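Long-range contacts in branched-chain phosphotransacylase (PDB 1YCO), which probably transfers branched-chain acyl groups between coenzyme A and phosphate: residues V4-G8 against A61-V65; G8-P12 against F34-L40; E54-A58 against I77-L83; I99-A104 against L116-N122; A152-E158 against P188-A194. The contacts are given in a common frame with arbitrary orientation. Residues are numbered along the deposited sequence.

Contact 1 of 5, residues V4-G8 against A61-V65; sequences VSIAG and AVSLV
How a helix settles on a parallel sheet is well illustrated by residues 4-8, at the end of strand 2-7, meeting helix 54-66 along residues 61-65. The axes of strand 4-7 and helix 61-65 approach to 7.8 Å and run nearly antiparallel, at 161°. V4 is extended and turns its CB away from the helix. S5 points toward it with a t rotamer, so that OG donates a hydrogen bond to the backbone O of A61 (2.9 Å); CB of S5 also lies 4.0 Å from CD2 of L64 and 4.2 Å from CG2 of V65. I6 again faces away. A7 returns to the helix side, CB to CB of A61 at 3.7 Å, and marks the closest register, CA to CA 5.4 Å. The strand ends at A7, and G8 leaves it with phi/psi 77/46, a positive phi that favours glycine. Small residues let the helix sit close, while L64 also reaches F34 on the neighbouring strand. Such antiparallel layering of helix on strand is typical of an alpha/beta fold with a parallel sheet.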
# COMPACT_ATOMS: atom_id res chain seq x y z
N VAL A 4 -17.43 -22.55 17.17
CA VAL A 4 -17.50 -21.33 16.37
C VAL A 4 -18.95 -20.95 16.05
O VAL A 4 -19.76 -21.77 15.59
CB VAL A 4 -16.72 -21.48 15.03
CG1 VAL A 4 -16.72 -20.16 14.28
CG2 VAL A 4 -15.29 -21.93 15.28
N SER A 5 -19.27 -19.68 16.29
CA SER A 5 -20.60 -19.15 16.03
C SER A 5 -20.59 -18.40 14.70
O SER A 5 -19.77 -17.51 14.48
CB SER A 5 -20.98 -18.22 17.19
OG SER A 5 -22.21 -17.56 16.98
N ILE A 6 -21.51 -18.74 13.80
CA ILE A 6 -21.55 -18.09 12.49
C ILE A 6 -22.85 -17.35 12.22
O ILE A 6 -23.93 -17.95 12.20
CB ILE A 6 -21.33 -19.13 11.37
CG1 ILE A 6 -20.07 -19.95 11.67
CG2 ILE A 6 -21.24 -18.42 10.01
CD1 ILE A 6 -19.66 -20.90 10.58
N ALA A 7 -22.73 -16.05 12.00
CA ALA A 7 -23.89 -15.21 11.72
C ALA A 7 -24.19 -15.22 10.22
O ALA A 7 -23.49 -14.59 9.43
CB ALA A 7 -23.64 -13.78 12.20
N GLY A 8 -25.25 -15.94 9.85
CA GLY A 8 -25.62 -16.04 8.46
C GLY A 8 -24.69 -17.00 7.75
O GLY A 8 -24.20 -16.72 6.65
N ALA A 61 -26.09 -14.97 17.32
CA ALA A 61 -24.70 -15.36 17.07
C ALA A 61 -23.79 -14.74 18.13
O ALA A 61 -22.94 -15.41 18.73
CB ALA A 61 -24.27 -14.89 15.68
N VAL A 62 -23.97 -13.44 18.35
CA VAL A 62 -23.19 -12.67 19.31
C VAL A 62 -23.47 -13.13 20.74
O VAL A 62 -22.60 -13.05 21.60
CB VAL A 62 -23.52 -11.16 19.22
CG1 VAL A 62 -22.73 -10.38 20.26
CG2 VAL A 62 -23.21 -10.64 17.83
N SER A 63 -24.69 -13.60 20.98
CA SER A 63 -25.07 -14.07 22.30
C SER A 63 -24.25 -15.29 22.71
O SER A 63 -23.75 -15.38 23.83
CB SER A 63 -26.55 -14.43 22.33
OG SER A 63 -26.75 -15.68 22.99
N LEU A 64 -24.14 -16.24 21.78
CA LEU A 64 -23.40 -17.47 22.01
C LEU A 64 -21.94 -17.20 22.37
O LEU A 64 -21.29 -18.01 23.05
CB LEU A 64 -23.47 -18.34 20.75
CG LEU A 64 -23.24 -19.84 20.94
CD1 LEU A 64 -24.39 -20.41 21.76
CD2 LEU A 64 -23.18 -20.52 19.57
N VAL A 65 -21.42 -16.06 21.92
CA VAL A 65 -20.05 -15.65 22.21
C VAL A 65 -19.99 -14.86 23.51
O VAL A 65 -18.99 -14.93 24.24
CB VAL A 65 -19.45 -14.79 21.05
CG1 VAL A 65 -18.23 -14.03 21.53
CG2 VAL A 65 -19.06 -15.68 19.87

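Contact 2 of 5, residues G8-P12 against F34-L40; sequences GGSQP and FDTNENL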
# COMPACT_ATOMS: atom_id res chain seq x y z
N GLY A 8 -25.25 -15.94 9.85
CA GLY A 8 -25.62 -16.04 8.46
C GLY A 8 -24.69 -17.00 7.75
O GLY A 8 -24.20 -16.72 6.65
N GLY A 9 -24.45 -18.15 8.37
CA GLY A 9 -23.55 -19.13 7.80
C GLY A 9 -24.19 -20.27 7.02
O GLY A 9 -23.49 -21.14 6.52
N SER A 10 -25.51 -20.27 6.91
CA SER A 10 -26.16 -21.34 6.17
C SER A 10 -26.08 -21.06 4.67
O SER A 10 -27.09 -20.86 4.01
CB SER A 10 -27.61 -21.49 6.60
OG SER A 10 -28.17 -22.65 6.01
N GLN A 11 -24.85 -21.06 4.14
CA GLN A 11 -24.61 -20.79 2.74
C GLN A 11 -23.63 -21.79 2.12
O GLN A 11 -22.69 -22.23 2.78
CB GLN A 11 -24.04 -19.38 2.60
CG GLN A 11 -24.79 -18.34 3.42
CD GLN A 11 -26.17 -18.02 2.87
OE1 GLN A 11 -26.91 -17.24 3.45
NE2 GLN A 11 -26.51 -18.63 1.74
N PRO A 12 -23.83 -22.15 0.84
CA PRO A 12 -22.91 -23.12 0.22
C PRO A 12 -21.45 -22.66 0.28
O PRO A 12 -20.53 -23.48 0.25
CB PRO A 12 -23.46 -23.24 -1.21
CG PRO A 12 -24.03 -21.89 -1.47
CD PRO A 12 -24.73 -21.56 -0.16
N PHE A 34 -26.26 -19.71 12.36
CA PHE A 34 -27.56 -19.05 12.48
C PHE A 34 -27.84 -18.36 11.15
O PHE A 34 -26.96 -17.71 10.59
CB PHE A 34 -27.53 -17.97 13.57
CG PHE A 34 -26.98 -18.44 14.88
CD1 PHE A 34 -25.61 -18.63 15.04
CD2 PHE A 34 -27.82 -18.65 15.97
CE1 PHE A 34 -25.08 -19.02 16.27
CE2 PHE A 34 -27.30 -19.04 17.20
CZ PHE A 34 -25.93 -19.23 17.35
N ASP A 35 -29.05 -18.49 10.63
CA ASP A 35 -29.36 -17.86 9.36
C ASP A 35 -30.87 -17.80 9.11
O ASP A 35 -31.63 -18.63 9.62
CB ASP A 35 -28.68 -18.62 8.22
CG ASP A 35 -28.36 -17.74 7.00
OD1 ASP A 35 -29.17 -16.83 6.70
OD2 ASP A 35 -27.32 -17.98 6.35
N THR A 36 -31.29 -16.83 8.32
CA THR A 36 -32.69 -16.70 7.97
C THR A 36 -32.96 -17.60 6.77
O THR A 36 -34.10 -17.90 6.46
CB THR A 36 -33.04 -15.24 7.60
OG1 THR A 36 -32.06 -14.73 6.69
CG2 THR A 36 -33.09 -14.38 8.85
N ASN A 37 -31.89 -18.02 6.10
CA ASN A 37 -31.98 -18.90 4.93
C ASN A 37 -32.13 -20.34 5.39
O ASN A 37 -31.65 -20.70 6.47
CB ASN A 37 -30.72 -18.76 4.07
CG ASN A 37 -30.86 -19.41 2.70
OD1 ASN A 37 -31.74 -19.04 1.91
ND2 ASN A 37 -30.00 -20.38 2.40
N GLU A 38 -32.78 -21.18 4.59
CA GLU A 38 -32.98 -22.57 4.98
C GLU A 38 -31.63 -23.28 5.17
O GLU A 38 -30.60 -22.79 4.73
CB GLU A 38 -33.82 -23.32 3.94
CG GLU A 38 -34.11 -24.79 4.31
CD GLU A 38 -34.92 -24.93 5.61
OE1 GLU A 38 -36.15 -25.17 5.53
OE2 GLU A 38 -34.32 -24.79 6.71
N ASN A 39 -31.67 -24.44 5.82
CA ASN A 39 -30.47 -25.21 6.09
C ASN A 39 -29.97 -25.96 4.86
O ASN A 39 -30.75 -26.49 4.07
CB ASN A 39 -30.74 -26.19 7.23
CG ASN A 39 -29.53 -26.98 7.61
OD1 ASN A 39 -28.40 -26.55 7.39
ND2 ASN A 39 -29.75 -28.15 8.21
N LEU A 40 -28.65 -25.99 4.69
CA LEU A 40 -28.02 -26.68 3.55
C LEU A 40 -27.19 -27.86 4.04
O LEU A 40 -26.53 -28.56 3.27
CB LEU A 40 -27.14 -25.69 2.79
CG LEU A 40 -27.85 -24.42 2.30
CD1 LEU A 40 -26.84 -23.45 1.71
CD2 LEU A 40 -28.92 -24.79 1.27
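The loops after two adjacent parallel strands are joined here by short polar side chains. S10 takes the t rotamer, which carries OG to the backbone O of E38, a donated hydrogen bond of 2.8 Å; CB of S10 lies 3.5 Å from CB of D35. D35, also t, uses its two carboxylate oxygens differently: OD1 accepts from N of N37 (3.0 Å), forming an Asx turn, while OD2 receives a weak bond from N of S10 (3.0 Å). N37, again t, sends ND2 to O of S10 in a weak bond of 3.4 Å. The m,t rotamer of L40 puts CD1 3.4 Å from CD of P12 and 3.6 Å from CA of Q11, an apolar lid over the start of helix 12-24, with Q11 at its N-cap position. The backbones meet where N of G8 donates to O of F34 (2.6 Å); G8, with positive phi, turns the chain out of its strand, and S10 centres an inverse gamma turn. The pair thus spans the loop between strand 2-7 and helix 12-24 and the end of adjacent strand 29-35, with Y48 of strand 47-50 touching S10 and F34 packing onto helix 54-66.

Contact 3 of 5, residues E54-A58 against I77-L83; sequences EAAVA and IIQTHTL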
# COMPACT_ATOMS: atom_id res chain seq x y z
N GLU A 54 -32.35 -10.86 10.10
CA GLU A 54 -30.93 -10.63 10.27
C GLU A 54 -30.60 -10.12 11.67
O GLU A 54 -29.65 -10.60 12.30
CB GLU A 54 -30.44 -9.62 9.22
CG GLU A 54 -30.62 -10.12 7.78
CD GLU A 54 -29.87 -11.42 7.51
OE1 GLU A 54 -30.09 -12.04 6.44
OE2 GLU A 54 -29.05 -11.82 8.36
N ALA A 55 -31.38 -9.16 12.16
CA ALA A 55 -31.17 -8.61 13.49
C ALA A 55 -31.20 -9.75 14.50
O ALA A 55 -30.45 -9.74 15.49
CB ALA A 55 -32.24 -7.59 13.82
N ALA A 56 -32.06 -10.73 14.25
CA ALA A 56 -32.17 -11.88 15.13
C ALA A 56 -30.93 -12.77 15.00
O ALA A 56 -30.34 -13.18 16.00
CB ALA A 56 -33.44 -12.67 14.79
N VAL A 57 -30.55 -13.06 13.75
CA VAL A 57 -29.38 -13.89 13.43
C VAL A 57 -28.15 -13.37 14.15
O VAL A 57 -27.43 -14.12 14.83
CB VAL A 57 -29.06 -13.86 11.89
CG1 VAL A 57 -27.86 -14.75 11.59
CG2 VAL A 57 -30.26 -14.32 11.09
N ALA A 58 -27.90 -12.07 14.00
CA ALA A 58 -26.77 -11.41 14.63
C ALA A 58 -26.86 -11.48 16.14
O ALA A 58 -25.91 -11.87 16.81
CB ALA A 58 -26.70 -9.95 14.18
N ILE A 77 -23.02 -14.46 5.83
CA ILE A 77 -23.69 -13.49 4.96
C ILE A 77 -24.66 -12.63 5.78
O ILE A 77 -25.76 -13.05 6.11
CB ILE A 77 -24.45 -14.20 3.82
CG1 ILE A 77 -23.45 -14.93 2.93
CG2 ILE A 77 -25.23 -13.17 2.99
CD1 ILE A 77 -24.09 -15.65 1.75
N ILE A 78 -24.22 -11.42 6.12
CA ILE A 78 -25.02 -10.49 6.90
C ILE A 78 -24.31 -9.14 6.93
O ILE A 78 -23.08 -9.09 6.92
CB ILE A 78 -25.19 -11.00 8.37
CG1 ILE A 78 -25.93 -9.96 9.21
CG2 ILE A 78 -23.83 -11.30 8.98
CD1 ILE A 78 -26.24 -10.42 10.62
N GLN A 79 -25.08 -8.05 6.95
CA GLN A 79 -24.49 -6.72 6.97
C GLN A 79 -23.52 -6.57 8.15
O GLN A 79 -23.84 -6.90 9.29
CB GLN A 79 -25.57 -5.65 7.06
CG GLN A 79 -26.64 -5.76 5.99
CD GLN A 79 -27.64 -6.87 6.28
OE1 GLN A 79 -28.35 -7.35 5.38
NE2 GLN A 79 -27.72 -7.28 7.55
N THR A 80 -22.33 -6.06 7.85
CA THR A 80 -21.29 -5.85 8.85
C THR A 80 -21.78 -4.89 9.93
O THR A 80 -21.54 -5.10 11.13
CB THR A 80 -20.02 -5.29 8.18
OG1 THR A 80 -19.67 -6.12 7.06
CG2 THR A 80 -18.85 -5.26 9.16
N HIS A 81 -22.46 -3.83 9.51
CA HIS A 81 -22.98 -2.85 10.45
C HIS A 81 -23.95 -3.52 11.43
O HIS A 81 -23.92 -3.25 12.64
CB HIS A 81 -23.69 -1.74 9.67
CG HIS A 81 -24.23 -0.64 10.54
ND1 HIS A 81 -25.24 0.20 10.13
CD2 HIS A 81 -23.90 -0.26 11.80
CE1 HIS A 81 -25.52 1.05 11.10
NE2 HIS A 81 -24.72 0.80 12.12
N THR A 82 -24.80 -4.41 10.91
CA THR A 82 -25.79 -5.13 11.73
C THR A 82 -25.13 -5.95 12.84
O THR A 82 -25.52 -5.84 14.00
CB THR A 82 -26.63 -6.11 10.87
OG1 THR A 82 -27.31 -5.40 9.84
CG2 THR A 82 -27.64 -6.83 11.74
N LEU A 83 -24.15 -6.77 12.47
CA LEU A 83 -23.44 -7.61 13.43
C LEU A 83 -22.56 -6.79 14.36
O LEU A 83 -22.52 -7.03 15.56
CB LEU A 83 -22.56 -8.64 12.70
CG LEU A 83 -21.61 -9.50 13.55
CD1 LEU A 83 -22.41 -10.48 14.40
CD2 LEU A 83 -20.67 -10.27 12.63
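In an alpha/beta fold with a parallel sheet, helices that follow different strands can pack side by side, and here the beginning of helix 54-66 meets the loop and first turn of helix 80-87. Apolar packing dominates. The methyl of A58 is the point on which I78, T82 and L83 converge: its CB lies 3.6 Å from CD1 of I78, whose fully extended t,t side chain reaches across. CB of A58 also lies 4.1 Å from CG2 of T82 and 4.3 Å from CD1 of L83. The close register of A58 and L83, CA to CA 5.2 Å, follows from having only a methyl group there. Mixed contacts lie at the amino end of helix 54-66, where OE2 of E54 stands 3.7 Å from CG1 of I78 and CB of E54 is 4.0 Å from NE2 of Q79; the other carboxylate oxygen, OE1, has a weak hydrogen bond to T36. Polar order within 77-83 comes from Q79, at the N-cap position of helix 80-87: NE2 of Q79 donates to OG1 of T82 at 3.0 Å.

Contact 4 of 5, residues I99-A104 against L116-N122; sequences ILSHVA and LTDCAMN
Two antiparallel strands of a beta hairpin, 101-107 and 113-117, pair at its open end within a mixed sheet, and the chain then continues as a bulging loop beside H102, S101 and L100. I99 to A104 is extended throughout. A104 and L116 form a hydrogen-bonded pair, with N of A104 to O of L116 and N of L116 to O of A104 both 2.8 Å. V103 and T117 form the next, non-hydrogen-bonded pair, CA of V103 to CA of T117 4.5 Å; their side chains point to one face of the sheet, those of A104 and L116 to the other. D118, with phi/psi 77/71, breaks the ladder, yet N of D118 donates to O of H102 (2.8 Å). On its other edge strand 101-107 pairs with strand 238-244, through S101 with V244 and V103 with T242, and helix 127-143 packs on T117.

OG1 of T117 (t) donates to O of H102 (2.9 Å), and OD2 of D118 accepts from N of H102 (3.2 Å). H102 is t with chi2 -74°, its CG 4.0 Å from CB of A120. M121, m,m,m, lays CE 3.6 Å from CB of L100. Water 2 joins OG of S101, also bonded to N136, to OG1 of T117; water 3 links ND1 of H102 to O of L116. At the far end ND2 of N122 donates to both O of L100 (3.1 Å) and OD1 of D118 (2.5 Å).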
# COMPACT_ATOMS: atom_id res chain seq x y z
N ILE A 99 -9.92 -0.09 22.94
CA ILE A 99 -10.49 0.08 21.60
C ILE A 99 -10.40 -1.21 20.78
O ILE A 99 -9.64 -2.11 21.10
CB ILE A 99 -9.76 1.17 20.79
CG1 ILE A 99 -8.44 0.61 20.27
CG2 ILE A 99 -9.49 2.40 21.66
CD1 ILE A 99 -8.28 0.76 18.77
N LEU A 100 -11.19 -1.28 19.71
CA LEU A 100 -11.17 -2.43 18.82
C LEU A 100 -10.25 -2.08 17.65
O LEU A 100 -10.16 -0.92 17.25
CB LEU A 100 -12.57 -2.73 18.28
CG LEU A 100 -13.67 -3.19 19.26
CD1 LEU A 100 -14.99 -3.35 18.51
CD2 LEU A 100 -13.27 -4.51 19.92
N SER A 101 -9.57 -3.08 17.12
CA SER A 101 -8.68 -2.87 16.00
C SER A 101 -8.72 -4.12 15.13
O SER A 101 -9.32 -5.13 15.50
CB SER A 101 -7.24 -2.62 16.48
OG SER A 101 -6.67 -3.75 17.14
N HIS A 102 -8.10 -4.06 13.97
CA HIS A 102 -8.05 -5.22 13.12
C HIS A 102 -6.59 -5.56 12.99
O HIS A 102 -5.73 -4.68 12.85
CB HIS A 102 -8.67 -4.95 11.76
CG HIS A 102 -8.67 -6.14 10.85
ND1 HIS A 102 -7.53 -6.60 10.23
CD2 HIS A 102 -9.67 -6.97 10.46
CE1 HIS A 102 -7.82 -7.67 9.51
NE2 HIS A 102 -9.12 -7.91 9.63
N VAL A 103 -6.31 -6.85 13.07
CA VAL A 103 -4.96 -7.35 12.96
C VAL A 103 -4.94 -8.51 11.98
O VAL A 103 -5.79 -9.40 12.03
CB VAL A 103 -4.44 -7.86 14.33
CG1 VAL A 103 -3.11 -8.61 14.15
CG2 VAL A 103 -4.26 -6.69 15.29
N ALA A 104 -3.96 -8.51 11.09
CA ALA A 104 -3.81 -9.55 10.10
C ALA A 104 -2.47 -10.24 10.24
O ALA A 104 -1.48 -9.64 10.66
CB ALA A 104 -3.93 -8.95 8.69
N LEU A 116 0.19 -7.35 10.52
CA LEU A 116 -0.12 -6.07 9.90
C LEU A 116 -1.33 -5.54 10.65
O LEU A 116 -2.31 -6.26 10.85
CB LEU A 116 -0.48 -6.25 8.42
CG LEU A 116 -0.95 -5.00 7.66
CD1 LEU A 116 0.10 -3.91 7.70
CD2 LEU A 116 -1.25 -5.40 6.22
N THR A 117 -1.29 -4.29 11.07
CA THR A 117 -2.45 -3.84 11.77
C THR A 117 -3.10 -2.53 11.46
O THR A 117 -2.49 -1.46 11.30
CB THR A 117 -2.28 -3.94 13.31
OG1 THR A 117 -3.41 -3.35 13.93
CG2 THR A 117 -1.02 -3.27 13.77
N ASP A 118 -4.40 -2.72 11.39
CA ASP A 118 -5.44 -1.77 11.16
C ASP A 118 -5.70 -1.25 9.78
O ASP A 118 -5.48 -0.09 9.49
CB ASP A 118 -5.36 -0.66 12.18
CG ASP A 118 -6.68 -0.48 12.89
OD1 ASP A 118 -6.78 0.45 13.73
OD2 ASP A 118 -7.62 -1.26 12.58
N CYS A 119 -6.25 -2.14 8.96
CA CYS A 119 -6.63 -1.82 7.61
C CYS A 119 -8.13 -2.07 7.40
O CYS A 119 -8.56 -2.40 6.29
CB CYS A 119 -5.81 -2.66 6.64
SG CYS A 119 -5.51 -4.33 7.21
N ALA A 120 -8.91 -1.92 8.48
CA ALA A 120 -10.36 -2.13 8.43
C ALA A 120 -11.18 -1.39 9.50
O ALA A 120 -12.33 -1.02 9.26
CB ALA A 120 -10.68 -3.62 8.51
N MET A 121 -10.60 -1.17 10.68
CA MET A 121 -11.32 -0.52 11.77
C MET A 121 -11.11 0.99 11.93
O MET A 121 -12.02 1.79 11.69
CB MET A 121 -11.01 -1.19 13.11
CG MET A 121 -11.55 -2.61 13.30
SD MET A 121 -13.38 -2.73 13.29
CE MET A 121 -13.77 -2.06 14.90
N ASN A 122 -9.92 1.39 12.36
CA ASN A 122 -9.63 2.79 12.59
C ASN A 122 -9.14 3.52 11.35
O ASN A 122 -8.02 3.30 10.90
CB ASN A 122 -8.63 2.89 13.75
CG ASN A 122 -9.15 2.20 15.01
OD1 ASN A 122 -9.93 2.77 15.77
ND2 ASN A 122 -8.75 0.94 15.22
O HOH W 1 -12.62 1.08 16.79
O HOH W 2 -3.78 -3.73 16.61
O HOH W 3 -5.19 -5.43 9.59

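Contact 5 of 5, residues A152-E158 against P188-A194; sequences ALLSAAE and PLSLDLA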
# COMPACT_ATOMS: atom_id res chain seq x y z
N ALA A 152 7.25 -1.89 14.05
CA ALA A 152 7.63 -0.82 13.18
C ALA A 152 6.46 0.09 12.83
O ALA A 152 5.41 -0.37 12.37
CB ALA A 152 8.25 -1.39 11.90
N LEU A 153 6.66 1.38 13.07
CA LEU A 153 5.67 2.40 12.77
C LEU A 153 6.03 2.90 11.37
O LEU A 153 6.98 3.66 11.19
CB LEU A 153 5.76 3.53 13.79
CG LEU A 153 5.65 3.00 15.22
CD1 LEU A 153 5.73 4.15 16.22
CD2 LEU A 153 4.32 2.25 15.37
N LEU A 154 5.26 2.45 10.39
CA LEU A 154 5.49 2.79 8.99
C LEU A 154 5.18 4.20 8.55
O LEU A 154 4.18 4.79 8.94
CB LEU A 154 4.69 1.85 8.10
CG LEU A 154 5.18 0.42 7.95
CD1 LEU A 154 4.23 -0.29 6.99
CD2 LEU A 154 6.60 0.41 7.39
N SER A 155 6.06 4.72 7.69
CA SER A 155 5.90 6.05 7.12
C SER A 155 6.64 6.07 5.78
O SER A 155 7.48 5.21 5.52
CB SER A 155 6.46 7.11 8.06
OG SER A 155 6.21 8.41 7.56
N ALA A 156 6.32 7.04 4.93
CA ALA A 156 6.94 7.16 3.61
C ALA A 156 8.46 7.35 3.66
O ALA A 156 9.21 6.69 2.93
CB ALA A 156 6.30 8.29 2.83
N ALA A 157 8.91 8.25 4.52
CA ALA A 157 10.35 8.51 4.65
C ALA A 157 10.94 7.76 5.84
O ALA A 157 10.24 7.42 6.79
CB ALA A 157 10.59 10.03 4.80
N GLU A 158 12.25 7.50 5.77
CA GLU A 158 12.95 6.79 6.85
C GLU A 158 13.46 7.86 7.82
O GLU A 158 13.33 7.73 9.04
CB GLU A 158 14.13 5.98 6.28
CG GLU A 158 14.00 5.61 4.78
CD GLU A 158 14.67 6.63 3.85
OE1 GLU A 158 14.54 7.85 4.10
OE2 GLU A 158 15.33 6.20 2.86
N PRO A 188 9.83 6.88 12.51
CA PRO A 188 9.39 6.47 11.18
C PRO A 188 10.29 5.42 10.52
O PRO A 188 11.51 5.48 10.62
CB PRO A 188 9.40 7.78 10.37
CG PRO A 188 9.51 8.86 11.38
CD PRO A 188 10.32 8.27 12.49
N LEU A 189 9.68 4.47 9.84
CA LEU A 189 10.42 3.44 9.14
C LEU A 189 9.67 3.18 7.85
O LEU A 189 8.44 3.19 7.83
CB LEU A 189 10.50 2.13 9.92
CG LEU A 189 11.76 1.77 10.69
CD1 LEU A 189 11.69 0.29 11.05
CD2 LEU A 189 13.02 2.03 9.86
N SER A 190 10.42 2.95 6.79
CA SER A 190 9.87 2.67 5.48
C SER A 190 9.67 1.16 5.40
O SER A 190 10.38 0.40 6.05
CB SER A 190 10.85 3.11 4.42
OG SER A 190 12.08 2.44 4.60
N LEU A 191 8.70 0.74 4.59
CA LEU A 191 8.38 -0.67 4.41
C LEU A 191 9.60 -1.56 4.12
O LEU A 191 9.75 -2.62 4.72
CB LEU A 191 7.34 -0.83 3.28
CG LEU A 191 6.83 -2.23 2.94
CD1 LEU A 191 5.90 -2.71 4.04
CD2 LEU A 191 6.09 -2.22 1.60
N ASP A 192 10.45 -1.14 3.20
CA ASP A 192 11.63 -1.97 2.89
C ASP A 192 12.58 -2.07 4.09
O ASP A 192 13.05 -3.16 4.41
CB ASP A 192 12.36 -1.42 1.67
CG ASP A 192 12.67 0.04 1.82
OD1 ASP A 192 12.17 0.64 2.80
OD2 ASP A 192 13.38 0.61 0.95
N LEU A 193 12.87 -0.94 4.74
CA LEU A 193 13.75 -0.98 5.91
C LEU A 193 13.12 -1.78 7.06
O LEU A 193 13.82 -2.26 7.97
CB LEU A 193 14.11 0.43 6.39
CG LEU A 193 15.06 1.18 5.42
CD1 LEU A 193 15.17 2.65 5.80
CD2 LEU A 193 16.42 0.51 5.44
N ALA A 194 11.81 -1.95 7.02
CA ALA A 194 11.12 -2.69 8.05
C ALA A 194 11.07 -4.21 7.82
O ALA A 194 11.13 -5.00 8.77
CB ALA A 194 9.71 -2.15 8.22
O HOH W 4 14.78 3.51 1.01
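Where a parallel strand pair gives way to loop and helix, side chains of one partner fill the space left by the other. L154 pairs in parallel with L189: O of L153 accepts from N of L189 (3.1 Å), and O of L189 from N of S155 (2.8 Å). Past this bridge CD2 of L154 enters the hollow at the start of helix 191-195, 3.5 Å from N of L191. The methyl of A152 touches both CB of A194 and CD1 of L189, which lie on the same side of it. P188, after a cis peptide, sets its ring against S155, CB to CB 3.8 Å. CG of poorly ordered E158 rests 3.3 Å from CD1 of L193. A156 N makes a weak hydrogen bond to D222 of the second subunit, and D192 a long, weak ion pair with K229 of that subunit. The chemistry implies that backbone pairing sets the register of this beta-alpha-beta unit and apolar packing fills around it, with a polar edge where water 4 joins E158, weakly, to D192.

In the fold
From the N terminus, strand 2-7 opens contact 1, and the loop that follows it opens contact 2; they share G8. Contact 2 closes first, joining that loop to the end of strand 29-35, and lies within the longer loop that contact 1 closes by laying helix 54-66 on the sheet. Contact 3 starts within that loop but ends beyond it, so contacts 1 and 3 cross; it joins helix 54-66 to helix 80-87 and its leading loop. The chain then passes to the second, mixed sheet, where contact 4 closes a short hairpin loop and contact 5 a longer beta-alpha-beta loop, in series, their centres about 18 Å apart. Contacts 1 and 5 lie on opposite sides of the chain's centre.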